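Local coordinates for protein gluconate kinase (Lactobacillus acidophilus, PDB 3LL3) that binds ATP and d-xylulose and, as a member of the FGGY carbohydrate kinase family, probably phosphorylates a sugar or sugar acid such as gluconate, at residues 391-396 / 416-421; 408-413 / 457-462. All coordinates share one frame; numbering follows the deposited sequence.

Strand 421-424, the next-to-last strand in the order of the seven-stranded mixed sheet, shows how one sheet element can tie two separate contacts together. Contact 1 (391-396 / 416-421) lies where the chain enters strands 396-400 and 421-424, and contact 2 (408-413 / 457-462) sets helix 407-417 against strand 457-461, an outermost strand of the sheet within this chain. Their centres are about 12 Å apart, and both draw on helix 407-417. Along the chain the segments alternate, 391-396, 408-413, 416-421, 457-462, so the two contacts interlock. They meet where Ile421 O probably accepts a hydrogen bond from Tyr461 N. Together they join consecutive strands and a helix at one margin of the ATP-binding half.

Contact 1: residues 391-396 / 416-421; sequences TKKPVA and IFNVPI
Lys393 reaches across to the turn that ends helix 407-417, and its polar contacts come first. NZ donates a hydrogen bond of 2.9 Å to Asn418 O, approaching 32° out of the carbonyl plane. A water accepts from the same NZ and from Asn418 ND2, 3.2 Å from each, so the ammonium holds the backbone carbonyl of Asn418 directly and its side-chain amide through the water. Asn418, with positive phi, is where the chain leaves the helix, and the lysine thus bonds the carbonyl of the first residue past it.

Van der Waals packing centres on Val419. Its CG1, anti to the carbonyl carbon (chi1 -47°), lies 4.0 Å from Lys393 CE and 3.8 Å from Pro394 O, against both the lysine chain and the proline carbonyl. The Pro420 ring sets its CD edge against Val395 O at 3.3 Å.

A CA-H···O contact runs from Ala396 CA to Pro420 O, 3.4 Å away. Backbone pairing of Pro420 with Ile397 takes over just beyond. These are the entrances to parallel strands 396-400 and 421-424, joined through helix 407-417: a beta-alpha-beta crossover in the C-terminal domain of an FGGY kinase, whose clan shares the actin-like ATPase fold.

Contact 2: residues 408-413 / 457-462; sequences FVRQLC and ADKVYF
The Tyr461 ring takes Arg410 CB over one face, almost straight above the ring centre and 3.7 Å from the centroid, a CH-pi contact. At its edge, in plane, lies the side-chain amide of Gln411. The Arg410 guanidinium is turned 66° from the ring and meets Tyr461 OH at its own edge. There NH1 donates a nearly straight hydrogen bond of 3.0 Å to that oxygen, 162° at the hydrogen and close to the guanidinium plane.

Both interactions come from one arginine chain. CG is anti to the carbonyl carbon, and the extended run from CG to NE carries CD past the phenol, 3.4 Å from Tyr461 CZ. Each polar group has a partner outside the segments: Arg410 NE bonds Leu404 O, and Tyr461 OH also bonds Asp407 OD1. Lys459 CE rests 4.1 Å from Arg410 NH1, beside the guanidinium edge.

The axes of segments 408-413 and 457-461 run at 48° to each other, 8.8 Å apart at closest. Arg410 and Tyr461 both touch Thr423 of the neighbouring strand 421-424, while Phe408 and Leu412 pack the helix against helix 365-388. The contact therefore fastens edge strand 457-461 to helix 407-417, with the side chain of Arg410 about 9 Å from the bound ATP.

Contact 1: residues 391-396 / 416-421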
# COMPACT_ATOMS: atom_id res chain seq x y z
N THR A 391 4.13 5.23 -31.50
CA THR A 391 4.04 4.52 -32.77
C THR A 391 2.64 3.91 -32.93
O THR A 391 1.77 4.08 -32.06
CB THR A 391 5.14 3.41 -32.91
OG1 THR A 391 4.76 2.22 -32.19
CG2 THR A 391 6.49 3.90 -32.40
N LYS A 392 2.40 3.23 -34.05
CA LYS A 392 1.13 2.57 -34.24
C LYS A 392 0.87 1.63 -33.06
O LYS A 392 1.73 0.84 -32.71
CB LYS A 392 1.12 1.78 -35.55
N LYS A 393 -0.29 1.76 -32.42
CA LYS A 393 -0.73 0.74 -31.48
C LYS A 393 -0.82 -0.54 -32.29
O LYS A 393 -1.27 -0.52 -33.44
CB LYS A 393 -2.10 1.08 -30.87
CG LYS A 393 -2.06 1.88 -29.57
CD LYS A 393 -3.36 1.72 -28.76
CE LYS A 393 -4.58 1.55 -29.68
NZ LYS A 393 -5.85 1.34 -28.92
N PRO A 394 -0.36 -1.67 -31.72
CA PRO A 394 -0.50 -2.95 -32.42
C PRO A 394 -1.99 -3.22 -32.59
O PRO A 394 -2.78 -2.69 -31.82
CB PRO A 394 0.11 -3.95 -31.44
CG PRO A 394 -0.01 -3.24 -30.09
CD PRO A 394 0.31 -1.82 -30.43
N VAL A 395 -2.36 -4.03 -33.57
CA VAL A 395 -3.78 -4.31 -33.81
C VAL A 395 -4.27 -5.52 -33.00
O VAL A 395 -5.44 -5.86 -33.01
CB VAL A 395 -4.05 -4.56 -35.31
CG1 VAL A 395 -3.54 -3.40 -36.13
CG2 VAL A 395 -3.38 -5.86 -35.77
N ALA A 396 -3.35 -6.20 -32.34
CA ALA A 396 -3.70 -7.34 -31.51
C ALA A 396 -2.53 -7.67 -30.61
O ALA A 396 -1.38 -7.37 -30.93
CB ALA A 396 -4.07 -8.55 -32.36
N ILE A 416 -7.69 -2.97 -20.38
CA ILE A 416 -6.56 -2.13 -19.98
C ILE A 416 -5.65 -1.76 -21.15
O ILE A 416 -5.31 -0.58 -21.32
CB ILE A 416 -5.74 -2.80 -18.86
CG1 ILE A 416 -6.53 -2.73 -17.54
CG2 ILE A 416 -4.37 -2.14 -18.71
CD1 ILE A 416 -5.93 -3.56 -16.43
N PHE A 417 -5.26 -2.74 -21.96
CA PHE A 417 -4.46 -2.47 -23.16
C PHE A 417 -5.27 -1.73 -24.24
O PHE A 417 -4.71 -1.02 -25.06
CB PHE A 417 -3.87 -3.77 -23.74
CG PHE A 417 -2.66 -4.30 -23.00
CD1 PHE A 417 -1.42 -4.34 -23.61
CD2 PHE A 417 -2.78 -4.77 -21.69
CE1 PHE A 417 -0.29 -4.84 -22.92
CE2 PHE A 417 -1.68 -5.28 -21.01
CZ PHE A 417 -0.42 -5.30 -21.62
N ASN A 418 -6.60 -1.90 -24.22
CA ASN A 418 -7.46 -1.29 -25.24
C ASN A 418 -7.07 -1.71 -26.66
O ASN A 418 -7.11 -0.90 -27.59
CB ASN A 418 -7.48 0.23 -25.16
CG ASN A 418 -8.74 0.84 -25.80
OD1 ASN A 418 -9.73 0.13 -26.02
ND2 ASN A 418 -8.70 2.13 -26.10
N VAL A 419 -6.67 -2.97 -26.80
CA VAL A 419 -6.48 -3.60 -28.10
C VAL A 419 -7.01 -5.04 -27.96
O VAL A 419 -7.11 -5.57 -26.85
CB VAL A 419 -4.98 -3.58 -28.56
CG1 VAL A 419 -4.35 -2.20 -28.37
CG2 VAL A 419 -4.18 -4.58 -27.80
N PRO A 420 -7.41 -5.66 -29.08
CA PRO A 420 -7.94 -7.02 -28.92
C PRO A 420 -6.88 -7.99 -28.40
O PRO A 420 -5.70 -7.90 -28.77
CB PRO A 420 -8.38 -7.39 -30.34
CG PRO A 420 -8.55 -6.07 -31.05
CD PRO A 420 -7.51 -5.19 -30.47
N ILE A 421 -7.31 -8.92 -27.55
CA ILE A 421 -6.45 -9.96 -27.03
C ILE A 421 -6.77 -11.26 -27.78
O ILE A 421 -7.93 -11.69 -27.84
CB ILE A 421 -6.70 -10.16 -25.50
CG1 ILE A 421 -6.34 -8.89 -24.71
CG2 ILE A 421 -6.01 -11.43 -25.00
CD1 ILE A 421 -4.86 -8.65 -24.59
O HOH W 1 -5.71 3.32 -26.39

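Contact 2: residues 408-413 / 457-462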
# COMPACT_ATOMS: atom_id res chain seq x y z
N PHE A 408 -11.94 -13.79 -17.41
CA PHE A 408 -11.95 -12.53 -16.69
C PHE A 408 -10.61 -11.78 -16.91
O PHE A 408 -10.58 -10.59 -17.25
CB PHE A 408 -12.21 -12.78 -15.20
CG PHE A 408 -12.00 -11.57 -14.33
CD1 PHE A 408 -12.78 -10.44 -14.51
CD2 PHE A 408 -11.02 -11.55 -13.35
CE1 PHE A 408 -12.58 -9.30 -13.72
CE2 PHE A 408 -10.82 -10.43 -12.55
CZ PHE A 408 -11.60 -9.30 -12.74
N VAL A 409 -9.51 -12.49 -16.73
CA VAL A 409 -8.20 -11.85 -16.92
C VAL A 409 -7.95 -11.50 -18.39
O VAL A 409 -7.42 -10.45 -18.70
CB VAL A 409 -7.07 -12.70 -16.33
CG1 VAL A 409 -5.67 -12.11 -16.68
CG2 VAL A 409 -7.24 -12.80 -14.82
N ARG A 410 -8.37 -12.37 -19.29
CA ARG A 410 -8.22 -12.08 -20.71
C ARG A 410 -8.93 -10.79 -21.06
O ARG A 410 -8.37 -9.92 -21.73
CB ARG A 410 -8.73 -13.25 -21.56
CG ARG A 410 -7.83 -14.46 -21.48
CD ARG A 410 -8.51 -15.71 -22.00
NE ARG A 410 -7.59 -16.84 -21.99
CZ ARG A 410 -7.87 -18.03 -22.53
NH1 ARG A 410 -9.06 -18.23 -23.10
NH2 ARG A 410 -6.98 -19.01 -22.50
N GLN A 411 -10.16 -10.65 -20.59
CA GLN A 411 -10.96 -9.47 -20.90
C GLN A 411 -10.41 -8.23 -20.24
O GLN A 411 -10.43 -7.12 -20.80
CB GLN A 411 -12.43 -9.68 -20.48
CG GLN A 411 -13.33 -8.54 -20.92
CD GLN A 411 -13.41 -8.43 -22.43
OE1 GLN A 411 -13.22 -7.35 -23.00
NE2 GLN A 411 -13.67 -9.55 -23.09
N LEU A 412 -9.93 -8.41 -19.01
CA LEU A 412 -9.32 -7.30 -18.28
C LEU A 412 -8.10 -6.76 -19.05
O LEU A 412 -7.89 -5.55 -19.14
CB LEU A 412 -8.91 -7.78 -16.89
CG LEU A 412 -9.32 -6.85 -15.77
CD1 LEU A 412 -9.13 -7.51 -14.43
CD2 LEU A 412 -8.48 -5.61 -15.88
N CYS A 413 -7.31 -7.67 -19.60
CA CYS A 413 -6.14 -7.26 -20.40
C CYS A 413 -6.61 -6.45 -21.60
O CYS A 413 -6.05 -5.40 -21.91
CB CYS A 413 -5.35 -8.47 -20.90
SG CYS A 413 -4.34 -9.27 -19.62
N ALA A 457 -4.62 -19.10 -33.86
CA ALA A 457 -5.38 -18.34 -32.88
C ALA A 457 -6.61 -19.13 -32.40
O ALA A 457 -7.22 -19.87 -33.17
CB ALA A 457 -5.81 -17.04 -33.50
N ASP A 458 -6.97 -18.95 -31.14
CA ASP A 458 -8.08 -19.68 -30.55
C ASP A 458 -9.28 -18.78 -30.34
O ASP A 458 -10.29 -18.93 -31.02
CB ASP A 458 -7.68 -20.32 -29.22
CG ASP A 458 -8.76 -21.24 -28.69
OD1 ASP A 458 -9.49 -21.80 -29.52
OD2 ASP A 458 -8.89 -21.41 -27.46
N LYS A 459 -9.18 -17.87 -29.37
CA LYS A 459 -10.27 -16.94 -29.04
C LYS A 459 -9.80 -15.49 -29.11
O LYS A 459 -8.62 -15.21 -28.86
CB LYS A 459 -10.82 -17.22 -27.64
CG LYS A 459 -12.04 -18.13 -27.62
CD LYS A 459 -11.71 -19.53 -27.18
CE LYS A 459 -11.84 -19.67 -25.67
NZ LYS A 459 -13.20 -20.11 -25.31
N VAL A 460 -10.70 -14.57 -29.46
CA VAL A 460 -10.38 -13.15 -29.46
C VAL A 460 -11.25 -12.41 -28.43
O VAL A 460 -12.45 -12.70 -28.28
CB VAL A 460 -10.60 -12.49 -30.83
CG1 VAL A 460 -10.09 -11.06 -30.81
CG2 VAL A 460 -9.94 -13.30 -31.93
N TYR A 461 -10.64 -11.47 -27.71
CA TYR A 461 -11.36 -10.66 -26.73
C TYR A 461 -11.25 -9.20 -27.12
O TYR A 461 -10.15 -8.65 -27.10
CB TYR A 461 -10.76 -10.89 -25.34
CG TYR A 461 -10.88 -12.33 -24.89
CD1 TYR A 461 -11.89 -12.74 -24.03
CD2 TYR A 461 -9.98 -13.29 -25.34
CE1 TYR A 461 -12.00 -14.05 -23.62
CE2 TYR A 461 -10.08 -14.60 -24.94
CZ TYR A 461 -11.10 -14.98 -24.08
OH TYR A 461 -11.22 -16.30 -23.69
N PHE A 462 -12.36 -8.56 -27.47
CA PHE A 462 -12.33 -7.13 -27.81
C PHE A 462 -12.53 -6.27 -26.57
O PHE A 462 -13.26 -6.65 -25.66
CB PHE A 462 -13.37 -6.78 -28.86
CG PHE A 462 -13.22 -7.56 -30.13
CD1 PHE A 462 -13.86 -8.78 -30.30
CD2 PHE A 462 -12.42 -7.07 -31.16
CE1 PHE A 462 -13.70 -9.53 -31.48
CE2 PHE A 462 -12.27 -7.81 -32.35
CZ PHE A 462 -12.92 -9.04 -32.50